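Local coordinates for protein insulinase family protease (Yersinia pestis, PDB 3GO9) that is predicted to be a peptidase of the insulinase (M16) family and, in the crystal, binds several zinc ions, at residues 97-102 and 385-390; 50-55 and 130-135; 23-28 and 38-43. All blocks are in the same frame, centred on the assembly; numbering follows the deposited sequence.

Contact 1: 97-102 and 385-390; sequences GIDNER and RTDTDI. With ZN (zinc ion), chain B.
R102 takes hold of D389 side-on: NE donates to D389 OD1 at 2.8 Å, nearly straight at 173°, while NH1 donates to D389 OD2. Two nitrogens thus meet two oxygens in a salt bridge, each oxygen using its syn lone pair; the first bond lies in the guanidinium plane and the second is tilted from it. The chain bends at chi3 (-69°), which places NE beside the aspartate. I390 CD1 lies 3.5 Å from R102 NH1 over one guanidinium face, and the E101 methylene CG lies over the opposite one. D389 OD2 serves twice, since it also binds the zinc ion at 2.4 Å. The metal joins a loop after helix 87-95, in the range assigned to the M16 peptidase family, to the start of helix 388-401, where D387 is the N-cap: its OD1 accepts from D389 N at 3.0 Å. D387 and D99 each chelate the zinc through both oxygens, E101 OE1 adds a bond of 2.2 Å, and two waters complete the eight ligand atoms around the ion. Six carboxylate oxygens from four side chains crowd round it, as with D99 OD2 and D389 OD2 (2.8 Å), like charges that the zinc and R102 would offset.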
loop_
_atom_site.group_PDB
_atom_site.type_symbol
_atom_site.label_atom_id
_atom_site.label_comp_id
_atom_site.label_asym_id
_atom_site.label_seq_id
_atom_site.Cartn_x
_atom_site.Cartn_y
_atom_site.Cartn_z
ATOM N N GLY A 97 -6.915 15.802 15.671
ATOM C CA GLY A 97 -6.483 14.440 15.401
ATOM C C GLY A 97 -6.132 14.104 13.981
ATOM O O GLY A 97 -6.044 12.915 13.651
ATOM N N ILE A 98 -5.995 15.123 13.142
ATOM C CA ILE A 98 -5.690 14.988 11.727
ATOM C C ILE A 98 -4.303 15.594 11.403
ATOM O O ILE A 98 -3.955 16.670 11.891
ATOM C CB ILE A 98 -6.762 15.628 10.846
ATOM C CG1 ILE A 98 -8.191 15.099 11.175
ATOM C CG2 ILE A 98 -6.520 15.381 9.374
ATOM C CD1 ILE A 98 -8.356 13.605 10.964
ATOM N N ASP A 99 -3.523 14.895 10.605
ATOM C CA ASP A 99 -2.144 15.323 10.263
ATOM C C ASP A 99 -2.175 16.622 9.451
ATOM O O ASP A 99 -3.130 16.931 8.760
ATOM C CB ASP A 99 -1.410 14.217 9.511
ATOM C CG ASP A 99 0.140 14.320 9.550
ATOM O OD1 ASP A 99 0.703 15.227 10.182
ATOM O OD2 ASP A 99 0.805 13.431 8.937
ATOM N N ASN A 100 -1.082 17.372 9.533
ATOM C CA ASN A 100 -0.965 18.631 8.780
ATOM C C ASN A 100 -0.845 18.485 7.263
ATOM O O ASN A 100 -1.219 19.389 6.495
ATOM C CB ASN A 100 0.237 19.386 9.322
ATOM C CG ASN A 100 0.071 19.815 10.718
ATOM O OD1 ASN A 100 -1.004 20.255 11.134
ATOM N ND2 ASN A 100 1.160 19.788 11.471
ATOM N N GLU A 101 -0.303 17.366 6.830
ATOM C CA GLU A 101 -0.184 17.008 5.426
ATOM C C GLU A 101 -0.553 15.545 5.262
ATOM O O GLU A 101 -0.564 14.773 6.251
ATOM C CB GLU A 101 1.190 17.326 4.881
ATOM C CG GLU A 101 2.231 16.493 5.500
ATOM C CD GLU A 101 2.499 16.925 6.935
ATOM O OE1 GLU A 101 2.334 16.124 7.879
ATOM O OE2 GLU A 101 2.815 18.089 7.183
ATOM N N ARG A 102 -0.869 15.156 4.037
ATOM C CA ARG A 102 -1.313 13.785 3.738
ATOM C C ARG A 102 -2.353 13.335 4.755
ATOM O O ARG A 102 -2.269 12.196 5.260
ATOM C CB ARG A 102 -0.110 12.839 3.742
ATOM C CG ARG A 102 0.915 13.194 2.655
ATOM C CD ARG A 102 2.173 12.352 2.720
ATOM N NE ARG A 102 2.946 12.678 3.897
ATOM C CZ ARG A 102 3.842 13.653 3.974
ATOM N NH1 ARG A 102 4.487 13.890 5.097
ATOM N NH2 ARG A 102 4.100 14.390 2.889
ATOM N N ARG A 385 15.017 13.235 8.077
ATOM C CA ARG A 385 14.120 14.237 7.513
ATOM C C ARG A 385 12.716 13.648 7.278
ATOM O O ARG A 385 11.861 14.336 6.731
ATOM C CB ARG A 385 14.681 14.787 6.204
ATOM C CG ARG A 385 15.988 15.577 6.362
ATOM C CD ARG A 385 16.724 15.813 5.012
ATOM N NE ARG A 385 15.870 16.511 4.053
ATOM C CZ ARG A 385 15.893 17.827 3.770
ATOM N NH1 ARG A 385 15.020 18.320 2.886
ATOM N NH2 ARG A 385 16.760 18.667 4.342
ATOM N N THR A 386 12.507 12.403 7.675
ATOM C CA THR A 386 11.241 11.695 7.378
ATOM C C THR A 386 10.181 11.910 8.481
ATOM O O THR A 386 10.332 11.531 9.644
ATOM C CB THR A 386 11.468 10.208 7.123
ATOM O OG1 THR A 386 12.423 10.064 6.048
ATOM C CG2 THR A 386 10.177 9.496 6.691
ATOM N N ASP A 387 9.081 12.522 8.049
ATOM C CA ASP A 387 7.888 12.798 8.877
ATOM C C ASP A 387 7.364 11.457 9.466
ATOM O O ASP A 387 7.377 10.410 8.852
ATOM C CB ASP A 387 6.852 13.404 7.920
ATOM C CG ASP A 387 5.589 13.951 8.577
ATOM O OD1 ASP A 387 5.105 13.384 9.548
ATOM O OD2 ASP A 387 5.043 14.936 8.027
ATOM N N THR A 388 6.922 11.527 10.711
ATOM C CA THR A 388 6.310 10.372 11.398
ATOM C C THR A 388 5.196 9.698 10.584
ATOM O O THR A 388 5.077 8.499 10.601
ATOM C CB THR A 388 5.804 10.751 12.793
ATOM O OG1 THR A 388 4.967 11.905 12.679
ATOM C CG2 THR A 388 6.975 11.047 13.755
ATOM N N ASP A 389 4.411 10.462 9.837
ATOM C CA ASP A 389 3.395 9.787 9.015
ATOM C C ASP A 389 3.932 8.928 7.869
ATOM O O ASP A 389 3.320 7.925 7.465
ATOM C CB ASP A 389 2.321 10.738 8.530
ATOM C CG ASP A 389 2.741 11.567 7.330
ATOM O OD1 ASP A 389 2.714 11.053 6.215
ATOM O OD2 ASP A 389 3.114 12.714 7.537
ATOM N N ILE A 390 5.104 9.300 7.336
ATOM C CA ILE A 390 5.774 8.523 6.318
ATOM C C ILE A 390 6.396 7.257 6.906
ATOM O O ILE A 390 6.274 6.147 6.309
ATOM C CB ILE A 390 6.798 9.360 5.499
ATOM C CG1 ILE A 390 6.047 10.475 4.752
ATOM C CG2 ILE A 390 7.584 8.435 4.511
ATOM C CD1 ILE A 390 6.970 11.542 4.152
HETATM ZN ZN ZN B . 2.884 14.427 9.227
HETATM O O HOH W 1 -0.260 9.441 5.392
HETATM O O HOH W 2 2.832 13.026 11.113
HETATM O O HOH W 3 3.735 16.081 10.790
#

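Contact 2: 50-55 and 130-135; sequences IELRLI and DALAWL
Strand 50-55 and helix 130-135 run almost parallel, 10° between their N-to-C directions, with their axes 10.5 Å apart, so leucine side chains bridge the gap between a sheet and the helix packed on it. L52 carries most of the strand's share. Its CD2 methyl meets three helix residues: L132 CD2 at 3.9 Å, L135 CD1 at 4.1 Å and A131 CB at 4.2 Å. The L52 and L132 side chains lie at about a right angle to each other, whereas L52 meets L135 obliquely. L132 starts out from the flank of the helix; chi1 of -65° sets CG anti to its carbonyl carbon, and the CD2 branch, not the extended CD1, meets L52. L135 divides its branches between two strand residues, CD1 going to L52 and CD2 to L54 CB, the latter at 4.0 Å. L52 and L54 alternate with R53, whose CB points away from the helix. On that other side of the strand R53 grips E51 end-on, NH1 and NH2 both donating to E51 OE1, and NH1 also donates to L52 O. Neighbouring strands 212-218 and 114-120 bond the backbone of strand 50-56, and L118 of the latter touches A131. All five residues in contact are buried and every meeting is methyl or methylene against methyl; the helix is therefore held to this part of the sheet by apolar burial and shape, while the strand's charged pair is kept on the face turned from it.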
loop_
_atom_site.group_PDB
_atom_site.type_symbol
_atom_site.label_atom_id
_atom_site.label_comp_id
_atom_site.label_asym_id
_atom_site.label_seq_id
_atom_site.Cartn_x
_atom_site.Cartn_y
_atom_site.Cartn_z
ATOM N N ILE A 50 2.273 12.710 16.647
ATOM C CA ILE A 50 2.283 11.307 17.109
ATOM C C ILE A 50 1.252 10.634 16.278
ATOM O O ILE A 50 0.063 11.019 16.320
ATOM C CB ILE A 50 1.941 11.202 18.569
ATOM C CG1 ILE A 50 2.845 12.070 19.433
ATOM C CG2 ILE A 50 1.909 9.737 19.078
ATOM C CD1 ILE A 50 4.281 11.921 19.140
ATOM N N GLU A 51 1.649 9.558 15.570
ATOM C CA GLU A 51 0.739 8.830 14.685
ATOM C C GLU A 51 0.309 7.505 15.297
ATOM O O GLU A 51 1.142 6.736 15.727
ATOM C CB GLU A 51 1.391 8.573 13.325
ATOM C CG GLU A 51 1.819 9.842 12.582
ATOM C CD GLU A 51 0.629 10.679 12.137
ATOM O OE1 GLU A 51 -0.412 10.082 11.775
ATOM O OE2 GLU A 51 0.738 11.943 12.106
ATOM N N LEU A 52 -1.006 7.265 15.326
ATOM C CA LEU A 52 -1.569 6.029 15.823
ATOM C C LEU A 52 -2.387 5.366 14.718
ATOM O O LEU A 52 -3.190 6.018 14.012
ATOM C CB LEU A 52 -2.460 6.293 17.053
ATOM C CG LEU A 52 -1.793 6.879 18.298
ATOM C CD1 LEU A 52 -1.837 8.363 18.233
ATOM C CD2 LEU A 52 -2.597 6.443 19.508
ATOM N N ARG A 53 -2.264 4.049 14.590
ATOM C CA ARG A 53 -3.047 3.317 13.620
ATOM C C ARG A 53 -3.561 2.056 14.319
ATOM O O ARG A 53 -2.775 1.344 14.960
ATOM C CB ARG A 53 -2.209 2.931 12.382
ATOM C CG ARG A 53 -1.623 4.114 11.701
ATOM C CD ARG A 53 -2.608 4.904 10.866
ATOM N NE ARG A 53 -1.824 5.900 10.146
ATOM C CZ ARG A 53 -1.438 7.072 10.654
ATOM N NH1 ARG A 53 -1.849 7.491 11.824
ATOM N NH2 ARG A 53 -0.588 7.846 10.002
ATOM N N LEU A 54 -4.856 1.776 14.189
ATOM C CA LEU A 54 -5.388 0.522 14.674
ATOM C C LEU A 54 -5.878 -0.195 13.465
ATOM O O LEU A 54 -6.819 0.274 12.797
ATOM C CB LEU A 54 -6.524 0.715 15.701
ATOM C CG LEU A 54 -7.189 -0.584 16.210
ATOM C CD1 LEU A 54 -6.204 -1.361 17.146
ATOM C CD2 LEU A 54 -8.468 -0.226 16.971
ATOM N N ILE A 55 -5.246 -1.327 13.167
ATOM C CA ILE A 55 -5.758 -2.220 12.111
ATOM C C ILE A 55 -6.559 -3.330 12.738
ATOM O O ILE A 55 -6.124 -4.007 13.695
ATOM C CB ILE A 55 -4.625 -2.849 11.215
ATOM C CG1 ILE A 55 -3.892 -1.798 10.440
ATOM C CG2 ILE A 55 -5.276 -3.879 10.189
ATOM C CD1 ILE A 55 -2.630 -2.370 9.687
ATOM N N ASP A 130 -6.798 10.524 25.341
ATOM C CA ASP A 130 -8.099 10.581 24.654
ATOM C C ASP A 130 -8.084 9.676 23.443
ATOM O O ASP A 130 -9.070 8.960 23.174
ATOM C CB ASP A 130 -8.481 11.976 24.230
ATOM C CG ASP A 130 -8.768 12.897 25.410
ATOM O OD1 ASP A 130 -8.961 12.382 26.526
ATOM O OD2 ASP A 130 -8.791 14.140 25.175
ATOM N N ALA A 131 -6.999 9.713 22.683
ATOM C CA ALA A 131 -6.903 8.858 21.498
ATOM C C ALA A 131 -7.017 7.372 21.861
ATOM O O ALA A 131 -7.722 6.596 21.225
ATOM C CB ALA A 131 -5.619 9.106 20.726
ATOM N N LEU A 132 -6.281 6.965 22.878
ATOM C CA LEU A 132 -6.362 5.583 23.299
ATOM C C LEU A 132 -7.750 5.214 23.808
ATOM O O LEU A 132 -8.200 4.058 23.612
ATOM C CB LEU A 132 -5.272 5.263 24.336
ATOM C CG LEU A 132 -3.819 5.332 23.857
ATOM C CD1 LEU A 132 -2.906 4.956 25.036
ATOM C CD2 LEU A 132 -3.529 4.383 22.685
ATOM N N ALA A 133 -8.449 6.180 24.430
ATOM C CA ALA A 133 -9.785 5.955 24.943
ATOM C C ALA A 133 -10.757 5.796 23.760
ATOM O O ALA A 133 -11.621 4.890 23.785
ATOM C CB ALA A 133 -10.146 7.091 25.827
ATOM N N TRP A 134 -10.599 6.622 22.723
ATOM C CA TRP A 134 -11.457 6.539 21.558
ATOM C C TRP A 134 -11.228 5.187 20.873
ATOM O O TRP A 134 -12.153 4.503 20.466
ATOM C CB TRP A 134 -11.234 7.679 20.552
ATOM C CG TRP A 134 -12.223 7.661 19.434
ATOM C CD1 TRP A 134 -13.511 8.131 19.479
ATOM C CD2 TRP A 134 -12.060 7.075 18.121
ATOM N NE1 TRP A 134 -14.136 7.912 18.261
ATOM C CE2 TRP A 134 -13.252 7.291 17.420
ATOM C CE3 TRP A 134 -11.010 6.403 17.475
ATOM C CZ2 TRP A 134 -13.433 6.859 16.125
ATOM C CZ3 TRP A 134 -11.183 6.011 16.139
ATOM C CH2 TRP A 134 -12.410 6.231 15.502
ATOM N N LEU A 135 -9.971 4.792 20.762
ATOM C CA LEU A 135 -9.635 3.548 20.060
ATOM C C LEU A 135 -10.116 2.325 20.869
ATOM O O LEU A 135 -10.572 1.329 20.270
ATOM C CB LEU A 135 -8.147 3.422 19.796
ATOM C CG LEU A 135 -7.618 4.398 18.737
ATOM C CD1 LEU A 135 -6.077 4.481 18.805
ATOM C CD2 LEU A 135 -8.053 4.034 17.334
#

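Contact 3: 23-28 and 38-43; sequences DPAWQQ and QLLATP
Q27 and L39 form the hydrogen-bonded pair of an antiparallel hairpin: Q27 N donates to L39 O at 2.9 Å, and L39 N returns a bond to Q27 O at 2.8 Å and 161°. Both carbonyls receive a C-H as well, Q27 O from Q38 CA and L39 O from W26 CA. Ahead of Q27, D23 to W26 form a type I turn, closed by W26 N to D23 O; D23 OD1 also accepts from A25 N, an Asx turn. Water 4 ties the two sides together, accepting from A41 N at 2.9 Å and lying within donating distance of A25 O and Q27 OE1, although more acceptors surround it than it has protons. Q28 and Q38 lie side by side with amide planes 87° apart; Q28 OE1 is 3.3 Å from Q38 NE2, but the angle is too poor for a bond. Q38 OE1 instead accepts from R395. Much of the apolar share falls to W26 and L40, whose side chains meet at about a right angle. L40 CB sits over the six-membered ring of W26, 3.5 Å from its centroid and only 7° off the ring normal, a CH-pi contact. Beyond it, L40 CD1 reaches A25 CB at 3.7 Å. The same tryptophan makes a cation-pi contact with R395 of helix 388-401, which runs past the face bearing W26, Q38 and L40. On the face of Q27 and L39 stands helix 222-233, while strand 36-41 pairs on its other side with strand 212-218, leaving 26-30 outermost in the sheet.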
loop_
_atom_site.group_PDB
_atom_site.type_symbol
_atom_site.label_atom_id
_atom_site.label_comp_id
_atom_site.label_asym_id
_atom_site.label_seq_id
_atom_site.Cartn_x
_atom_site.Cartn_y
_atom_site.Cartn_z
ATOM N N ASP A 23 13.963 -4.866 12.008
ATOM C CA ASP A 23 14.488 -3.635 12.560
ATOM C C ASP A 23 14.129 -3.567 14.048
ATOM O O ASP A 23 12.954 -3.523 14.380
ATOM C CB ASP A 23 13.863 -2.460 11.794
ATOM C CG ASP A 23 14.347 -1.112 12.277
ATOM O OD1 ASP A 23 15.159 -1.047 13.218
ATOM O OD2 ASP A 23 13.938 -0.095 11.682
ATOM N N PRO A 24 15.115 -3.576 14.957
ATOM C CA PRO A 24 14.826 -3.624 16.386
ATOM C C PRO A 24 14.294 -2.284 16.902
ATOM O O PRO A 24 13.758 -2.240 18.000
ATOM C CB PRO A 24 16.207 -3.963 17.008
ATOM C CG PRO A 24 17.155 -3.400 16.095
ATOM C CD PRO A 24 16.573 -3.595 14.708
ATOM N N ALA A 25 14.351 -1.232 16.091
ATOM C CA ALA A 25 13.742 0.032 16.465
ATOM C C ALA A 25 12.215 -0.108 16.676
ATOM O O ALA A 25 11.626 0.666 17.466
ATOM C CB ALA A 25 14.017 1.058 15.438
ATOM N N TRP A 26 11.585 -1.062 15.994
ATOM C CA TRP A 26 10.155 -1.345 16.147
ATOM C C TRP A 26 9.945 -2.322 17.276
ATOM O O TRP A 26 10.151 -3.550 17.053
ATOM C CB TRP A 26 9.534 -1.872 14.863
ATOM C CG TRP A 26 9.150 -0.807 13.910
ATOM C CD1 TRP A 26 9.849 -0.347 12.868
ATOM C CD2 TRP A 26 7.953 -0.073 13.947
ATOM N NE1 TRP A 26 9.169 0.618 12.216
ATOM C CE2 TRP A 26 7.986 0.837 12.883
ATOM C CE3 TRP A 26 6.852 -0.086 14.806
ATOM C CZ2 TRP A 26 6.964 1.699 12.626
ATOM C CZ3 TRP A 26 5.812 0.767 14.540
ATOM C CH2 TRP A 26 5.876 1.661 13.450
ATOM N N GLN A 27 9.571 -1.786 18.455
ATOM C CA GLN A 27 9.257 -2.520 19.658
ATOM C C GLN A 27 7.911 -3.171 19.476
ATOM O O GLN A 27 6.979 -2.549 18.979
ATOM C CB GLN A 27 9.179 -1.632 20.883
ATOM C CG GLN A 27 10.389 -0.682 21.062
ATOM C CD GLN A 27 10.228 0.283 22.194
ATOM O OE1 GLN A 27 10.490 1.486 22.036
ATOM N NE2 GLN A 27 9.781 -0.223 23.354
ATOM N N GLN A 28 7.797 -4.417 19.875
ATOM C CA GLN A 28 6.508 -5.101 19.689
ATOM C C GLN A 28 6.094 -5.855 20.916
ATOM O O GLN A 28 6.917 -6.295 21.724
ATOM C CB GLN A 28 6.623 -6.056 18.548
ATOM C CG GLN A 28 7.170 -5.408 17.253
ATOM C CD GLN A 28 7.243 -6.366 16.132
ATOM O OE1 GLN A 28 6.432 -6.335 15.219
ATOM N NE2 GLN A 28 8.243 -7.234 16.171
ATOM N N GLN A 38 2.784 -2.296 18.245
ATOM C CA GLN A 38 4.092 -2.023 17.711
ATOM C C GLN A 38 4.354 -0.542 17.902
ATOM O O GLN A 38 3.515 0.266 17.589
ATOM C CB GLN A 38 4.189 -2.392 16.247
ATOM C CG GLN A 38 3.854 -3.815 15.888
ATOM C CD GLN A 38 4.159 -4.186 14.447
ATOM O OE1 GLN A 38 4.909 -3.495 13.719
ATOM N NE2 GLN A 38 3.551 -5.274 14.008
ATOM N N LEU A 39 5.534 -0.195 18.414
ATOM C CA LEU A 39 5.866 1.172 18.730
ATOM C C LEU A 39 7.247 1.521 18.126
ATOM O O LEU A 39 8.240 0.799 18.292
ATOM C CB LEU A 39 5.917 1.330 20.254
ATOM C CG LEU A 39 6.537 2.560 20.833
ATOM C CD1 LEU A 39 5.848 3.822 20.312
ATOM C CD2 LEU A 39 6.418 2.404 22.362
ATOM N N LEU A 40 7.304 2.648 17.444
ATOM C CA LEU A 40 8.525 3.204 16.964
ATOM C C LEU A 40 8.745 4.549 17.655
ATOM O O LEU A 40 8.097 5.527 17.314
ATOM C CB LEU A 40 8.471 3.427 15.429
ATOM C CG LEU A 40 9.776 3.954 14.807
ATOM C CD1 LEU A 40 10.947 2.996 15.031
ATOM C CD2 LEU A 40 9.652 4.333 13.306
ATOM N N ALA A 41 9.644 4.604 18.643
ATOM C CA ALA A 41 9.986 5.901 19.231
ATOM C C ALA A 41 10.887 6.687 18.268
ATOM O O ALA A 41 11.838 6.121 17.702
ATOM C CB ALA A 41 10.723 5.676 20.585
ATOM N N THR A 42 10.642 8.000 18.135
ATOM C CA THR A 42 11.375 8.827 17.172
ATOM C C THR A 42 11.970 10.058 17.868
ATOM O O THR A 42 11.505 11.188 17.698
ATOM C CB THR A 42 10.454 9.254 16.020
ATOM O OG1 THR A 42 9.361 10.029 16.535
ATOM C CG2 THR A 42 9.952 8.005 15.263
ATOM N N PRO A 43 13.036 9.837 18.611
ATOM C CA PRO A 43 13.652 11.005 19.244
ATOM C C PRO A 43 14.303 11.927 18.210
ATOM O O PRO A 43 14.591 13.066 18.555
ATOM C CB PRO A 43 14.715 10.362 20.163
ATOM C CG PRO A 43 14.971 9.046 19.595
ATOM C CD PRO A 43 13.670 8.581 19.039
HETATM O O HOH W 4 11.201 2.262 19.374
#

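Overall arrangement
Contacts 2 and 3 belong to one mixed sheet, in which strands 36-41 and 50-56 flank strand 212-218. Their centres lie 16 Å apart and their nearest atoms about 6 Å apart. Contact 1, its centre 15 Å from that of contact 2 and 17 Å from that of contact 3, touches both. E51 of contact 2 packs its CG 3.8 Å from D389 N, and its OE2 lies 3.5 Å from D99 OD2, an approach of like charges beside the zinc site. T42 of contact 3 meets T388 of contact 1, OG1 to CG2 at 3.8 Å. Helix 388-401 thus reaches strand 50-56 and the end of segment 38-43. The L52 side chain is about 12 Å from a bound zinc ion.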